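Local coordinates for histidyl-trna synthetase (Thermus thermophilus, PDB 1H4V), which catalyses the ATP-dependent attachment of L-histidine to tRNA(His), releasing AMP and diphosphate, as a homodimeric class II aminoacyl-tRNA synthetase, at residues A[77-82]-A[108-113]; A[102-107]-A[130-135]. All blocks are in the same frame, centred on the assembly; numbering follows the deposited sequence.

Contact 1: residues A[77-82]-A[108-113]; sequences TLRPEG and GPMFRA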
ATOM      1  N   THR A  77       9.721   6.442 -15.631  1.00 22.52           N
ATOM      2  CA  THR A  77       8.359   6.968 -15.606  1.00 21.38           C
ATOM      3  C   THR A  77       7.522   6.444 -14.436  1.00 20.64           C
ATOM      4  O   THR A  77       7.547   5.260 -14.114  1.00 22.93           O
ATOM      5  CB  THR A  77       7.619   6.656 -16.949  1.00 24.88           C
ATOM      6  OG1 THR A  77       8.138   7.496 -17.995  1.00 26.84           O
ATOM      7  CG2 THR A  77       6.125   6.896 -16.815  1.00 25.71           C
ATOM      8  N   LEU A  78       6.790   7.346 -13.797  1.00 20.32           N
ATOM      9  CA  LEU A  78       5.910   6.995 -12.686  1.00 19.38           C
ATOM     10  C   LEU A  78       4.752   6.184 -13.271  1.00 18.51           C
ATOM     11  O   LEU A  78       4.140   6.595 -14.252  1.00 17.96           O
ATOM     12  CB  LEU A  78       5.381   8.270 -12.020  1.00 18.56           C
ATOM     13  CG  LEU A  78       5.962   8.704 -10.670  1.00 20.05           C
ATOM     14  CD1 LEU A  78       7.454   8.531 -10.644  1.00 23.50           C
ATOM     15  CD2 LEU A  78       5.595  10.147 -10.404  1.00 17.54           C
ATOM     16  N   ARG A  79       4.471   5.032 -12.672  1.00 18.15           N
ATOM     17  CA  ARG A  79       3.402   4.153 -13.134  1.00 20.10           C
ATOM     18  C   ARG A  79       2.074   4.869 -13.440  1.00 19.91           C
ATOM     19  O   ARG A  79       1.429   5.410 -12.541  1.00 21.32           O
ATOM     20  CB  ARG A  79       3.151   3.065 -12.092  1.00 21.15           C
ATOM     21  CG  ARG A  79       2.127   2.044 -12.516  1.00 22.42           C
ATOM     22  CD  ARG A  79       1.441   1.466 -11.295  1.00 24.79           C
ATOM     23  NE  ARG A  79       2.349   0.666 -10.494  1.00 29.00           N
ATOM     24  CZ  ARG A  79       2.298   0.588  -9.173  1.00 22.14           C
ATOM     25  NH1 ARG A  79       1.386   1.276  -8.508  1.00 19.84           N
ATOM     26  NH2 ARG A  79       3.142  -0.200  -8.527  1.00 23.61           N
ATOM     27  N   PRO A  80       1.651   4.872 -14.719  1.00 18.50           N
ATOM     28  CA  PRO A  80       0.405   5.510 -15.165  1.00 18.24           C
ATOM     29  C   PRO A  80      -0.755   4.521 -15.316  1.00 18.44           C
ATOM     30  O   PRO A  80      -1.917   4.916 -15.376  1.00 19.74           O
ATOM     31  CB  PRO A  80       0.796   6.095 -16.509  1.00 11.74           C
ATOM     32  CG  PRO A  80       1.642   5.004 -17.059  1.00 15.17           C
ATOM     33  CD  PRO A  80       2.519   4.587 -15.878  1.00 15.20           C
ATOM     34  N   GLU A  81      -0.421   3.237 -15.395  1.00 20.03           N
ATOM     35  CA  GLU A  81      -1.412   2.173 -15.563  1.00 20.75           C
ATOM     36  C   GLU A  81      -0.853   0.904 -14.934  1.00 19.12           C
ATOM     37  O   GLU A  81       0.329   0.832 -14.617  1.00 17.29           O
ATOM     38  CB  GLU A  81      -1.670   1.901 -17.049  1.00 18.32           C
ATOM     39  CG  GLU A  81      -0.443   1.355 -17.771  1.00 27.91           C
ATOM     40  CD  GLU A  81      -0.787   0.629 -19.058  1.00 36.46           C
ATOM     41  OE1 GLU A  81      -1.402   1.255 -19.949  1.00 41.46           O
ATOM     42  OE2 GLU A  81      -0.446  -0.571 -19.179  1.00 33.71           O
ATOM     43  N   GLY A  82      -1.695  -0.107 -14.787  1.00 20.06           N
ATOM     44  CA  GLY A  82      -1.232  -1.343 -14.190  1.00 19.24           C
ATOM     45  C   GLY A  82      -0.906  -2.479 -15.138  1.00 18.35           C
ATOM     46  O   GLY A  82       0.049  -3.226 -14.896  1.00 18.37           O
ATOM     47  N   GLY A 108      -2.904  -0.219  -6.109  1.00 16.05           N
ATOM     48  CA  GLY A 108      -1.842   0.723  -5.822  1.00 14.62           C
ATOM     49  C   GLY A 108      -2.019   2.066  -6.488  1.00 13.19           C
ATOM     50  O   GLY A 108      -2.961   2.271  -7.238  1.00 15.06           O
ATOM     51  N   PRO A 109      -1.122   3.013  -6.222  1.00 13.63           N
ATOM     52  CA  PRO A 109      -1.237   4.337  -6.836  1.00 12.50           C
ATOM     53  C   PRO A 109      -0.827   4.389  -8.308  1.00 13.59           C
ATOM     54  O   PRO A 109       0.017   3.611  -8.751  1.00 12.36           O
ATOM     55  CB  PRO A 109      -0.332   5.194  -5.955  1.00 12.37           C
ATOM     56  CG  PRO A 109       0.719   4.246  -5.553  1.00 11.29           C
ATOM     57  CD  PRO A 109      -0.082   3.014  -5.179  1.00  9.78           C
ATOM     58  N   MET A 110      -1.459   5.298  -9.047  1.00 12.77           N
ATOM     59  CA  MET A 110      -1.165   5.537 -10.452  1.00 15.41           C
ATOM     60  C   MET A 110      -0.943   7.045 -10.537  1.00 16.13           C
ATOM     61  O   MET A 110      -1.401   7.811  -9.687  1.00 15.70           O
ATOM     62  CB  MET A 110      -2.328   5.166 -11.365  1.00 13.83           C
ATOM     63  CG  MET A 110      -2.728   3.718 -11.322  1.00 20.78           C
ATOM     64  SD  MET A 110      -1.450   2.619 -11.916  1.00 21.31           S
ATOM     65  CE  MET A 110      -2.054   0.977 -11.322  1.00 16.03           C
ATOM     66  N   PHE A 111      -0.246   7.464 -11.579  1.00 18.56           N
ATOM     67  CA  PHE A 111       0.106   8.861 -11.747  1.00 21.03           C
ATOM     68  C   PHE A 111      -0.254   9.363 -13.125  1.00 22.03           C
ATOM     69  O   PHE A 111       0.100   8.776 -14.139  1.00 24.83           O
ATOM     70  CB  PHE A 111       1.588   8.991 -11.428  1.00 15.50           C
ATOM     71  CG  PHE A 111       1.927   8.474 -10.067  1.00 12.81           C
ATOM     72  CD1 PHE A 111       1.738   9.279  -8.944  1.00 13.53           C
ATOM     73  CD2 PHE A 111       2.340   7.157  -9.891  1.00 10.72           C
ATOM     74  CE1 PHE A 111       1.960   8.781  -7.657  1.00 10.36           C
ATOM     75  CE2 PHE A 111       2.564   6.643  -8.614  1.00  8.34           C
ATOM     76  CZ  PHE A 111       2.372   7.455  -7.492  1.00  8.76           C
ATOM     77  N   ARG A 112      -0.971  10.474 -13.118  1.00 24.89           N
ATOM     78  CA  ARG A 112      -1.501  11.138 -14.308  1.00 29.06           C
ATOM     79  C   ARG A 112      -1.023  12.589 -14.204  1.00 30.26           C
ATOM     80  O   ARG A 112      -1.213  13.229 -13.179  1.00 27.78           O
ATOM     81  CB  ARG A 112      -3.033  11.086 -14.229  1.00 33.44           C
ATOM     82  CG  ARG A 112      -3.804  11.331 -15.510  1.00 41.83           C
ATOM     83  CD  ARG A 112      -5.244  10.810 -15.345  1.00 54.56           C
ATOM     84  NE  ARG A 112      -6.025  11.612 -14.395  1.00 60.01           N
ATOM     85  CZ  ARG A 112      -7.098  11.154 -13.740  1.00 62.84           C
ATOM     86  NH1 ARG A 112      -7.516   9.900 -13.915  1.00 62.25           N
ATOM     87  NH2 ARG A 112      -7.789  11.939 -12.924  1.00 64.28           N
ATOM     88  N   ALA A 113      -0.405  13.112 -15.249  1.00 34.22           N
ATOM     89  CA  ALA A 113       0.085  14.481 -15.196  1.00 40.58           C
ATOM     90  C   ALA A 113      -0.860  15.500 -15.855  1.00 46.10           C
ATOM     91  O   ALA A 113      -0.670  15.890 -16.999  1.00 48.46           O
ATOM     92  CB  ALA A 113       1.453  14.552 -15.829  1.00 33.01           C
TER
HETATM   93  O   HOH W   1       3.007   9.082 -14.752  1.00 18.70           O

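Contact 2: residues A[102-107]-A[130-135]; sequences VRLWMA and EALGSE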
ATOM      1  N   VAL A 102      -2.347 -17.429 -15.987  1.00 19.15           N
ATOM      2  CA  VAL A 102      -1.855 -16.916 -14.723  1.00 17.04           C
ATOM      3  C   VAL A 102      -2.748 -15.726 -14.397  1.00 16.05           C
ATOM      4  O   VAL A 102      -2.857 -14.789 -15.185  1.00 15.54           O
ATOM      5  CB  VAL A 102      -0.401 -16.453 -14.830  1.00 18.44           C
ATOM      6  CG1 VAL A 102       0.067 -15.910 -13.499  1.00 14.30           C
ATOM      7  CG2 VAL A 102       0.474 -17.618 -15.286  1.00 15.74           C
ATOM      8  N   ARG A 103      -3.411 -15.788 -13.249  1.00 13.30           N
ATOM      9  CA  ARG A 103      -4.290 -14.716 -12.837  1.00 11.64           C
ATOM     10  C   ARG A 103      -3.575 -13.845 -11.812  1.00 11.73           C
ATOM     11  O   ARG A 103      -3.055 -14.335 -10.808  1.00 10.48           O
ATOM     12  CB  ARG A 103      -5.592 -15.291 -12.259  1.00 11.36           C
ATOM     13  CG  ARG A 103      -6.472 -16.016 -13.285  1.00 12.87           C
ATOM     14  CD  ARG A 103      -7.802 -16.426 -12.649  1.00 17.81           C
ATOM     15  NE  ARG A 103      -8.689 -17.155 -13.553  1.00 17.94           N
ATOM     16  CZ  ARG A 103      -8.499 -18.412 -13.947  1.00 18.01           C
ATOM     17  NH1 ARG A 103      -7.443 -19.101 -13.528  1.00 15.76           N
ATOM     18  NH2 ARG A 103      -9.383 -18.990 -14.740  1.00 17.04           N
ATOM     19  N   LEU A 104      -3.541 -12.543 -12.067  1.00 11.65           N
ATOM     20  CA  LEU A 104      -2.863 -11.624 -11.154  1.00 11.09           C
ATOM     21  C   LEU A 104      -3.742 -10.435 -10.814  1.00 10.56           C
ATOM     22  O   LEU A 104      -4.618 -10.045 -11.590  1.00 12.71           O
ATOM     23  CB  LEU A 104      -1.568 -11.096 -11.782  1.00  9.35           C
ATOM     24  CG  LEU A 104      -0.555 -12.086 -12.368  1.00  7.79           C
ATOM     25  CD1 LEU A 104       0.418 -11.318 -13.248  1.00  9.11           C
ATOM     26  CD2 LEU A 104       0.181 -12.819 -11.271  1.00  2.95           C
ATOM     27  N   TRP A 105      -3.522  -9.861  -9.643  1.00  9.38           N
ATOM     28  CA  TRP A 105      -4.269  -8.681  -9.268  1.00  9.04           C
ATOM     29  C   TRP A 105      -3.326  -7.788  -8.494  1.00 10.71           C
ATOM     30  O   TRP A 105      -2.314  -8.245  -7.948  1.00  8.05           O
ATOM     31  CB  TRP A 105      -5.520  -9.016  -8.442  1.00  7.38           C
ATOM     32  CG  TRP A 105      -5.272  -9.294  -6.999  1.00  9.48           C
ATOM     33  CD1 TRP A 105      -4.932 -10.490  -6.437  1.00  8.59           C
ATOM     34  CD2 TRP A 105      -5.357  -8.353  -5.928  1.00 10.59           C
ATOM     35  NE1 TRP A 105      -4.802 -10.353  -5.076  1.00 10.03           N
ATOM     36  CE2 TRP A 105      -5.053  -9.051  -4.735  1.00 10.48           C
ATOM     37  CE3 TRP A 105      -5.652  -6.984  -5.860  1.00 12.72           C
ATOM     38  CZ2 TRP A 105      -5.044  -8.428  -3.478  1.00 11.47           C
ATOM     39  CZ3 TRP A 105      -5.645  -6.363  -4.605  1.00 15.50           C
ATOM     40  CH2 TRP A 105      -5.338  -7.090  -3.432  1.00 13.17           C
ATOM     41  N   MET A 106      -3.669  -6.508  -8.451  1.00 12.50           N
ATOM     42  CA  MET A 106      -2.843  -5.528  -7.785  1.00 13.42           C
ATOM     43  C   MET A 106      -3.669  -4.291  -7.453  1.00 14.02           C
ATOM     44  O   MET A 106      -4.641  -3.957  -8.135  1.00 13.85           O
ATOM     45  CB  MET A 106      -1.677  -5.170  -8.719  1.00 18.53           C
ATOM     46  CG  MET A 106      -0.785  -4.007  -8.307  1.00 21.90           C
ATOM     47  SD  MET A 106       0.652  -3.911  -9.430  1.00 34.34           S
ATOM     48  CE  MET A 106       0.073  -2.790 -10.725  1.00 24.39           C
ATOM     49  N   ALA A 107      -3.280  -3.627  -6.379  1.00 12.96           N
ATOM     50  CA  ALA A 107      -3.932  -2.411  -5.955  1.00 13.70           C
ATOM     51  C   ALA A 107      -2.795  -1.456  -5.650  1.00 15.27           C
ATOM     52  O   ALA A 107      -1.813  -1.836  -5.015  1.00 16.87           O
ATOM     53  CB  ALA A 107      -4.764  -2.663  -4.711  1.00 11.25           C
ATOM     54  N   GLU A 130      -5.663  -9.227 -13.920  1.00 15.46           N
ATOM     55  CA  GLU A 130      -5.166  -9.668 -15.214  1.00 18.03           C
ATOM     56  C   GLU A 130      -5.061 -11.201 -15.297  1.00 17.36           C
ATOM     57  O   GLU A 130      -4.522 -11.856 -14.400  1.00 17.41           O
ATOM     58  CB  GLU A 130      -3.787  -9.035 -15.445  1.00 19.45           C
ATOM     59  CG  GLU A 130      -3.675  -8.065 -16.615  1.00 31.44           C
ATOM     60  CD  GLU A 130      -4.698  -6.934 -16.612  1.00 33.78           C
ATOM     61  OE1 GLU A 130      -5.442  -6.822 -17.604  1.00 34.37           O
ATOM     62  OE2 GLU A 130      -4.759  -6.151 -15.642  1.00 39.04           O
ATOM     63  N   ALA A 131      -5.596 -11.761 -16.375  1.00 16.85           N
ATOM     64  CA  ALA A 131      -5.548 -13.200 -16.641  1.00 15.38           C
ATOM     65  C   ALA A 131      -4.732 -13.320 -17.923  1.00 15.91           C
ATOM     66  O   ALA A 131      -5.216 -13.001 -19.002  1.00 15.95           O
ATOM     67  CB  ALA A 131      -6.952 -13.740 -16.864  1.00 13.64           C
ATOM     68  N   LEU A 132      -3.489 -13.775 -17.799  1.00 18.07           N
ATOM     69  CA  LEU A 132      -2.588 -13.889 -18.944  1.00 16.84           C
ATOM     70  C   LEU A 132      -2.266 -15.314 -19.360  1.00 17.67           C
ATOM     71  O   LEU A 132      -2.118 -16.195 -18.514  1.00 17.80           O
ATOM     72  CB  LEU A 132      -1.275 -13.184 -18.622  1.00 15.29           C
ATOM     73  CG  LEU A 132      -1.429 -11.809 -17.993  1.00 17.30           C
ATOM     74  CD1 LEU A 132      -0.132 -11.392 -17.314  1.00 26.80           C
ATOM     75  CD2 LEU A 132      -1.827 -10.830 -19.057  1.00 21.19           C
ATOM     76  N   GLY A 133      -2.144 -15.521 -20.671  1.00 19.04           N
ATOM     77  CA  GLY A 133      -1.796 -16.827 -21.193  1.00 19.35           C
ATOM     78  C   GLY A 133      -2.848 -17.598 -21.961  1.00 19.77           C
ATOM     79  O   GLY A 133      -2.550 -18.652 -22.510  1.00 22.78           O
ATOM     80  N   SER A 134      -4.071 -17.096 -22.029  1.00 18.91           N
ATOM     81  CA  SER A 134      -5.103 -17.826 -22.743  1.00 19.34           C
ATOM     82  C   SER A 134      -6.063 -16.956 -23.542  1.00 20.83           C
ATOM     83  O   SER A 134      -6.367 -15.828 -23.163  1.00 21.44           O
ATOM     84  CB  SER A 134      -5.894 -18.689 -21.755  1.00 18.02           C
ATOM     85  OG  SER A 134      -6.934 -19.381 -22.421  1.00 21.24           O
ATOM     86  N   GLU A 135      -6.550 -17.507 -24.650  1.00 21.42           N
ATOM     87  CA  GLU A 135      -7.489 -16.816 -25.525  1.00 21.37           C
ATOM     88  C   GLU A 135      -8.924 -17.277 -25.241  1.00 20.77           C
ATOM     89  O   GLU A 135      -9.885 -16.732 -25.787  1.00 21.49           O
ATOM     90  CB  GLU A 135      -7.138 -17.107 -26.987  1.00 23.44           C
ATOM     91  CG  GLU A 135      -8.089 -16.476 -27.979  1.00 34.68           C
ATOM     92  CD  GLU A 135      -7.915 -14.969 -28.072  1.00 39.25           C
ATOM     93  OE1 GLU A 135      -8.906 -14.274 -28.379  1.00 42.73           O
ATOM     94  OE2 GLU A 135      -6.784 -14.485 -27.848  1.00 36.61           O
TER

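Contact 1: residues A[77-82]-A[108-113]
R79 and M110 carry the heart of this contact, their side chains lying obliquely across one another. R79 holds CG anti to its backbone N (chi1 -176°) and bends at chi3; its CD sits tightly on the M110 sulfur, with CD to SD at 3.2 Å. M110 bends at chi2, which sets SD beside R79; its methyl CE comes within 3.6 Å of G82 N, just ahead of helix 83-92. The guanidinium meets P109 near its edge: NH1 donates to P109 O at 2.7 Å, in the plane of that carbonyl but 19° out of the guanidinium plane. One step along, the backbone takes over, with F111 N bonding to R79 O at 2.8 Å. The F111 ring turns its edge to that same oxygen, CD2 lying 3.3 Å from R79 O, while L78 CG covers one ring face, 4.0 Å above the plane and offset toward the rim. A water donates to both L78 O and F111 O, joining the two backbones. L78 also packs on F44, and F111 on I43, both of the second subunit. E81 turns from the contact to a salt bridge with K52 and caps A84 N. With F111 and R112 opening the FRxE signature of motif 2, the TLRPEG segment is joined to the first strand of the motif 2 hairpin in the catalytic region of a class II synthetase.

Contact 2: residues A[102-107]-A[130-135]
V102 and L132 begin a short antiparallel ladder, bonded in both directions: V102 N to L132 O at 2.8 Å and L132 N to V102 O at 2.9 Å. Two residues further along one strand and two back along the other, L104 and E130 repeat the exchange, L104 N reaching E130 O at 2.6 Å and E130 N reaching L104 O at 2.7 Å. All four bonds are close to straight at the hydrogen. Between them R103 and A131 form a non-hydrogen-bonded pair that brings the backbones nearest, and there R103 CA leans on E130 O at 3.3 Å as a CA-H...O contact.

Beyond the backbone, contact between side chains is sparse. On the face holding V102, L104, E130 and L132, the two leucines touch methyl to methyl, CD1 to CD1 at 4.1 Å, crossing at about a right angle. Each leucine has CG beside its backbone N, with chi1 of -51° in L104 and -46° in L132. E130 starts from the same face, but its bent chain leads the carboxylate away to a weak hydrogen bond with Y288 OH. On the other face R103 CG comes no nearer than 4.3 Å to A131 CB, and the arginine runs extended to NE, where it forms a salt bridge with E142 of helix 137-153. At L132 the strand ends, and G133 adopts backbone angles that call for glycine.

The leucine face is covered by helix 83-92, with M86 on L104 and Y90 on both V102 and L132, while W105 rests on helix 14-33. Strand 37-38 runs parallel along the far edge of 102-107, and A131 bonds to V303 of strand 302-308, so this motif 2 hairpin occupies its place in the catalytic sheet between those two strands.

From the N terminus the chain leaves strand 75-78 through 77-82, forms helix 83-92, and then enters strand 102-111, whose first part, 102-107, opens contact 2. The end of that strand and the residues after it, 108-113, return to 77-82, closing contact 1 and a loop that includes helix 83-92. After a connection that is partly unmodelled (117-120), the chain comes back along strand 123-132, where 130-135 closes contact 2. The two loops therefore cross, sharing strand 102-111. They meet physically at M106, whose CE packs on G82 CA and R79 NE. Contact 1 ties the end of the three-stranded sheet to the motif 2 strand, contact 2 joins the hairpin's arms, and both adjoin the second subunit.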